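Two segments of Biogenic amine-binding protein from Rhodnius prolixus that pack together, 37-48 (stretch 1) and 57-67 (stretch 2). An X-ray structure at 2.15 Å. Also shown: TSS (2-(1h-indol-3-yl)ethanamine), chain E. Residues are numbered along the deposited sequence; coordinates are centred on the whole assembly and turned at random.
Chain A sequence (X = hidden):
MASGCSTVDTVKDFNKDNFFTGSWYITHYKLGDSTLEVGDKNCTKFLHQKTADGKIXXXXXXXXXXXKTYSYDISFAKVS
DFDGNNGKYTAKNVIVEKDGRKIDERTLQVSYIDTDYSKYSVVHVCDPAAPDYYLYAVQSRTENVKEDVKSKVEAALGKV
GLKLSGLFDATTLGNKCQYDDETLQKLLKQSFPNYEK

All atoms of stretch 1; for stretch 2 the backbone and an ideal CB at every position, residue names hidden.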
# COMPACT_ATOMS: atom_id res chain seq x y z
N GLU A 37 -3.92 -1.41 18.02
CA GLU A 37 -2.92 -1.12 19.06
C GLU A 37 -1.91 -0.09 18.55
O GLU A 37 -1.63 -0.02 17.35
CB GLU A 37 -2.17 -2.37 19.48
CG GLU A 37 -2.96 -3.39 20.29
CD GLU A 37 -2.20 -4.69 20.45
OE1 GLU A 37 -1.03 -4.74 20.00
OE2 GLU A 37 -2.76 -5.64 21.03
N VAL A 38 -1.33 0.68 19.46
CA VAL A 38 -0.45 1.77 19.08
C VAL A 38 0.72 1.32 18.19
O VAL A 38 1.19 2.07 17.33
CB VAL A 38 0.04 2.56 20.32
CG1 VAL A 38 0.83 1.65 21.24
CG2 VAL A 38 0.87 3.77 19.87
N GLY A 39 1.17 0.08 18.39
CA GLY A 39 2.22 -0.51 17.58
C GLY A 39 1.86 -0.60 16.10
O GLY A 39 2.74 -0.63 15.23
N ASP A 40 0.56 -0.65 15.80
CA ASP A 40 0.13 -0.69 14.41
C ASP A 40 -0.45 0.63 13.94
O ASP A 40 -1.15 0.68 12.93
CB ASP A 40 -0.88 -1.82 14.18
CG ASP A 40 -0.30 -3.18 14.46
OD1 ASP A 40 0.81 -3.48 13.95
OD2 ASP A 40 -0.94 -3.96 15.19
N LYS A 41 -0.15 1.70 14.67
CA LYS A 41 -0.50 3.04 14.22
C LYS A 41 0.73 3.70 13.60
O LYS A 41 1.60 4.20 14.31
CB LYS A 41 -1.07 3.86 15.38
CG LYS A 41 -2.43 3.33 15.85
CD LYS A 41 -3.07 4.16 16.95
CE LYS A 41 -4.42 3.56 17.32
NZ LYS A 41 -5.12 4.30 18.39
N ASN A 42 0.80 3.68 12.27
CA ASN A 42 1.99 4.13 11.54
C ASN A 42 1.76 5.19 10.46
O ASN A 42 0.64 5.39 9.98
CB ASN A 42 2.70 2.94 10.86
CG ASN A 42 3.05 1.83 11.82
OD1 ASN A 42 3.87 2.00 12.73
ND2 ASN A 42 2.47 0.66 11.60
N CYS A 43 2.86 5.86 10.08
CA CYS A 43 2.89 6.78 8.95
C CYS A 43 3.61 6.05 7.83
O CYS A 43 4.81 5.75 7.94
CB CYS A 43 3.69 8.03 9.30
SG CYS A 43 3.11 8.90 10.78
N THR A 44 2.89 5.73 6.76
CA THR A 44 3.50 4.99 5.67
C THR A 44 3.55 5.82 4.39
O THR A 44 2.57 6.45 3.99
CB THR A 44 2.80 3.65 5.40
OG1 THR A 44 3.04 2.75 6.50
CG2 THR A 44 3.34 3.03 4.11
N LYS A 45 4.72 5.84 3.77
CA LYS A 45 4.88 6.41 2.44
C LYS A 45 5.51 5.32 1.60
O LYS A 45 6.36 4.57 2.08
CB LYS A 45 5.78 7.65 2.48
CG LYS A 45 6.14 8.21 1.12
CD LYS A 45 6.95 9.50 1.25
CE LYS A 45 7.20 10.14 -0.12
NZ LYS A 45 7.85 11.49 -0.00
N PHE A 46 5.08 5.21 0.35
CA PHE A 46 5.75 4.27 -0.53
C PHE A 46 6.09 4.82 -1.90
O PHE A 46 5.46 5.76 -2.39
CB PHE A 46 5.09 2.87 -0.57
CG PHE A 46 3.67 2.84 -1.10
CD1 PHE A 46 3.40 2.36 -2.37
CD2 PHE A 46 2.60 3.21 -0.29
CE1 PHE A 46 2.08 2.28 -2.85
CE2 PHE A 46 1.28 3.13 -0.76
CZ PHE A 46 1.03 2.67 -2.05
N LEU A 47 7.13 4.25 -2.49
CA LEU A 47 7.66 4.70 -3.76
C LEU A 47 7.60 3.54 -4.73
O LEU A 47 8.03 2.43 -4.40
CB LEU A 47 9.11 5.16 -3.58
CG LEU A 47 9.75 6.05 -4.64
CD1 LEU A 47 9.07 7.40 -4.65
CD2 LEU A 47 11.25 6.20 -4.36
N HIS A 48 7.10 3.76 -5.94
CA HIS A 48 7.06 2.62 -6.85
C HIS A 48 7.29 2.93 -8.33
O HIS A 48 7.21 4.08 -8.77
CB HIS A 48 5.80 1.75 -6.63
CG HIS A 48 4.50 2.48 -6.80
ND1 HIS A 48 3.29 1.94 -6.41
CD2 HIS A 48 4.22 3.69 -7.33
CE1 HIS A 48 2.32 2.79 -6.69
NE2 HIS A 48 2.86 3.86 -7.25
N UNK A 57 7.85 -2.57 -8.86
CA UNK A 57 8.59 -2.61 -7.61
C UNK A 57 8.03 -1.54 -6.70
O UNK A 57 7.85 -0.41 -7.13
CB UNK A 57 10.09 -2.41 -7.84
N UNK A 58 7.74 -1.90 -5.45
CA UNK A 58 7.11 -0.95 -4.54
C UNK A 58 7.79 -0.99 -3.17
O UNK A 58 7.81 -2.03 -2.52
CB UNK A 58 5.62 -1.25 -4.40
N UNK A 59 8.35 0.14 -2.76
CA UNK A 59 9.13 0.19 -1.53
C UNK A 59 8.43 1.01 -0.47
O UNK A 59 8.08 2.17 -0.71
CB UNK A 59 10.52 0.76 -1.80
N UNK A 60 8.21 0.40 0.70
CA UNK A 60 7.45 1.04 1.77
C UNK A 60 8.33 1.47 2.94
O UNK A 60 9.20 0.72 3.39
CB UNK A 60 6.36 0.09 2.27
N UNK A 61 8.11 2.69 3.42
CA UNK A 61 8.67 3.15 4.68
C UNK A 61 7.53 3.26 5.71
O UNK A 61 6.62 4.07 5.56
CB UNK A 61 9.39 4.49 4.50
N UNK A 62 7.58 2.44 6.76
CA UNK A 62 6.57 2.53 7.80
C UNK A 62 7.17 3.04 9.09
O UNK A 62 8.03 2.39 9.68
CB UNK A 62 5.91 1.17 8.03
N UNK A 63 6.70 4.20 9.52
CA UNK A 63 7.23 4.84 10.72
C UNK A 63 6.22 4.83 11.85
O UNK A 63 5.09 5.31 11.69
CB UNK A 63 7.65 6.28 10.41
N UNK A 64 6.62 4.28 12.99
CA UNK A 64 5.79 4.29 14.21
C UNK A 64 6.24 5.38 15.18
O UNK A 64 7.27 5.25 15.83
CB UNK A 64 5.84 2.93 14.90
N UNK A 65 5.47 6.48 15.27
CA UNK A 65 5.81 7.60 16.16
C UNK A 65 5.91 7.23 17.65
O UNK A 65 6.77 7.77 18.34
CB UNK A 65 4.76 8.70 16.00
N UNK A 66 5.06 6.33 18.13
CA UNK A 66 5.13 5.96 19.55
C UNK A 66 6.49 5.34 19.91
O UNK A 66 7.05 5.64 20.96
CB UNK A 66 4.01 4.98 19.89
N UNK A 67 7.00 4.50 19.02
CA UNK A 67 8.29 3.84 19.25
C UNK A 67 9.43 4.58 18.54
O UNK A 67 10.61 4.30 18.78
CB UNK A 67 8.23 2.39 18.77
N1 TSS E . 3.30 -2.54 2.53
CA TSS E . 2.40 -3.62 2.83
CB TSS E . 0.93 -3.32 2.83
CG TSS E . 0.42 -2.36 1.80
CD1 TSS E . -0.05 -1.07 2.03
NE1 TSS E . -0.44 -0.53 0.86
CE2 TSS E . -0.21 -1.42 -0.16
CD2 TSS E . 0.31 -2.57 0.39
CZ2 TSS E . -0.43 -1.34 -1.57
CH2 TSS E . -0.12 -2.42 -2.39
CZ3 TSS E . 0.42 -3.58 -1.82
CE3 TSS E . 0.63 -3.66 -0.44

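Position 57 has extended backbone angles (-134/132), and its ideal CB has nothing of stretch 1 within 5.5 Å, so almost any side chain would fit. The residue is Lys 57, whose all-t chain leads away.

Position 58 pairs with His 48 (CA-CA 4.3 Å), and its CB lies 3.7 Å from His 48 CB. The imidazole offers ND1, so an acceptor of moderate length, acidic or amide, would suit. Glu 58 is found: His 48 ND1 donates to Glu 58 OE1 at 3.0 Å and 172°, with OE1 near the ring plane.

At 59 the CB turns to the other face, 4.0 Å from Leu 47 O; a beta-branched or other apolar residue would suit. In Val 59, N donates to Leu 47 O at 2.8 Å, and Leu 47 N donates to Val 59 O at 2.9 Å; these bonds fix the register whatever the side chain.

The CB of 60 is 4.2 Å from Phe 46 CB, and tryptamine lies on the same face. Aliphatic or aromatic groups are plausible. Phe 60 (chi1 -61°, m) forms an offset stack with Phe 46, centroids 4.4 Å apart and planes at 29°. Its opposite face receives the ligand amine, with Phe 60 CD2 3.2 Å from TSS N1, as the protein's amine-binding name would suggest.

Position 61 returns to the face of Lys 45, whose side chain leads away; a small or polar residue is one option among many. Ser 61 OG lies 2.7 Å from water 2, which lies 2.9 Å from Cys 43 O.

At 62 the CB is 3.6 Å from Thr 44 OG1, favouring a short polar side chain. Asn 62 OD1 accepts from Thr 44 OG1 at 2.6 Å.

Position 63 shares its face with Cys 43, and many side chains could leave along it. Tyr 63 does so; its CB stays 4.5 Å from Cys 43 CB while the ring leads away.

Position 64 is the most demanding: its CB is a tight 3.1 Å from Asn 42 OD1, and carbonyls of 38-41 lie beyond. A compact donor is indicated. Asn 64 ND2 donates to Val 38 O (2.9 Å, 156°) and Asn 42 OD1 (3.1 Å, 150°).

At 65 the angles turn helical (-59/-37); proline or a small apolar residue would suit. Pro 65 CG lies 4.0 Å from Cys 43 SG.

The CB of 66 points toward stretch 1, a tight 3.4 Å from Val 38 CG2; small or polar side chains would suit. Asn 66 N donates to water 1 (3.2 Å), which donates to Lys 41 O.

Nothing of stretch 1 nears 67, so most residues would do; Ala 67 N donates to Asn 64 OD1 at 2.9 Å.

Stretch 2 57-67: KEVFSNYNPNA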
# COMPACT_ATOMS: atom_id res chain seq x y z
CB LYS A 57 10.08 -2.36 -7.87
CG LYS A 57 10.96 -2.45 -6.64
CD LYS A 57 12.42 -2.59 -7.06
CE LYS A 57 13.35 -2.77 -5.87
NZ LYS A 57 14.76 -2.93 -6.35
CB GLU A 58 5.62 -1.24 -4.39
CG GLU A 58 4.91 -1.57 -5.70
CD GLU A 58 3.41 -1.76 -5.52
OE1 GLU A 58 2.71 -0.76 -5.26
OE2 GLU A 58 2.94 -2.91 -5.65
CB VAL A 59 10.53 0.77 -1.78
CG1 VAL A 59 11.28 0.91 -0.46
CG2 VAL A 59 11.32 -0.13 -2.73
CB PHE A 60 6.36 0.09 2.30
CG PHE A 60 5.33 -0.32 1.26
CD1 PHE A 60 5.59 -1.34 0.37
CD2 PHE A 60 4.09 0.30 1.22
CE1 PHE A 60 4.65 -1.73 -0.57
CE2 PHE A 60 3.13 -0.09 0.27
CZ PHE A 60 3.41 -1.09 -0.62
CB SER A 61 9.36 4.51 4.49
OG SER A 61 9.57 5.17 5.72
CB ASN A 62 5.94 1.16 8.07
CG ASN A 62 5.59 0.44 6.80
OD1 ASN A 62 4.73 0.88 6.04
ND2 ASN A 62 6.26 -0.67 6.56
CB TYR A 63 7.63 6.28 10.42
CG TYR A 63 8.20 6.98 11.63
CD1 TYR A 63 9.44 6.63 12.13
CD2 TYR A 63 7.48 7.99 12.27
CE1 TYR A 63 9.96 7.25 13.24
CE2 TYR A 63 8.00 8.63 13.39
CZ TYR A 63 9.25 8.26 13.86
OH TYR A 63 9.79 8.87 14.97
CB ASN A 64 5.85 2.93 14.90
CG ASN A 64 4.87 2.83 16.08
OD1 ASN A 64 5.19 3.24 17.19
ND2 ASN A 64 3.69 2.29 15.82
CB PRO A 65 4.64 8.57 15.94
CG PRO A 65 4.13 8.23 14.58
CD PRO A 65 4.27 6.75 14.46
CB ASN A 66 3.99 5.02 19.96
CG ASN A 66 4.09 4.58 21.41
OD1 ASN A 66 3.91 5.38 22.33
ND2 ASN A 66 4.40 3.30 21.63
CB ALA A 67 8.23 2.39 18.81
O HOH W 1 2.43 5.07 16.86
O HOH W 2 7.46 6.39 6.94
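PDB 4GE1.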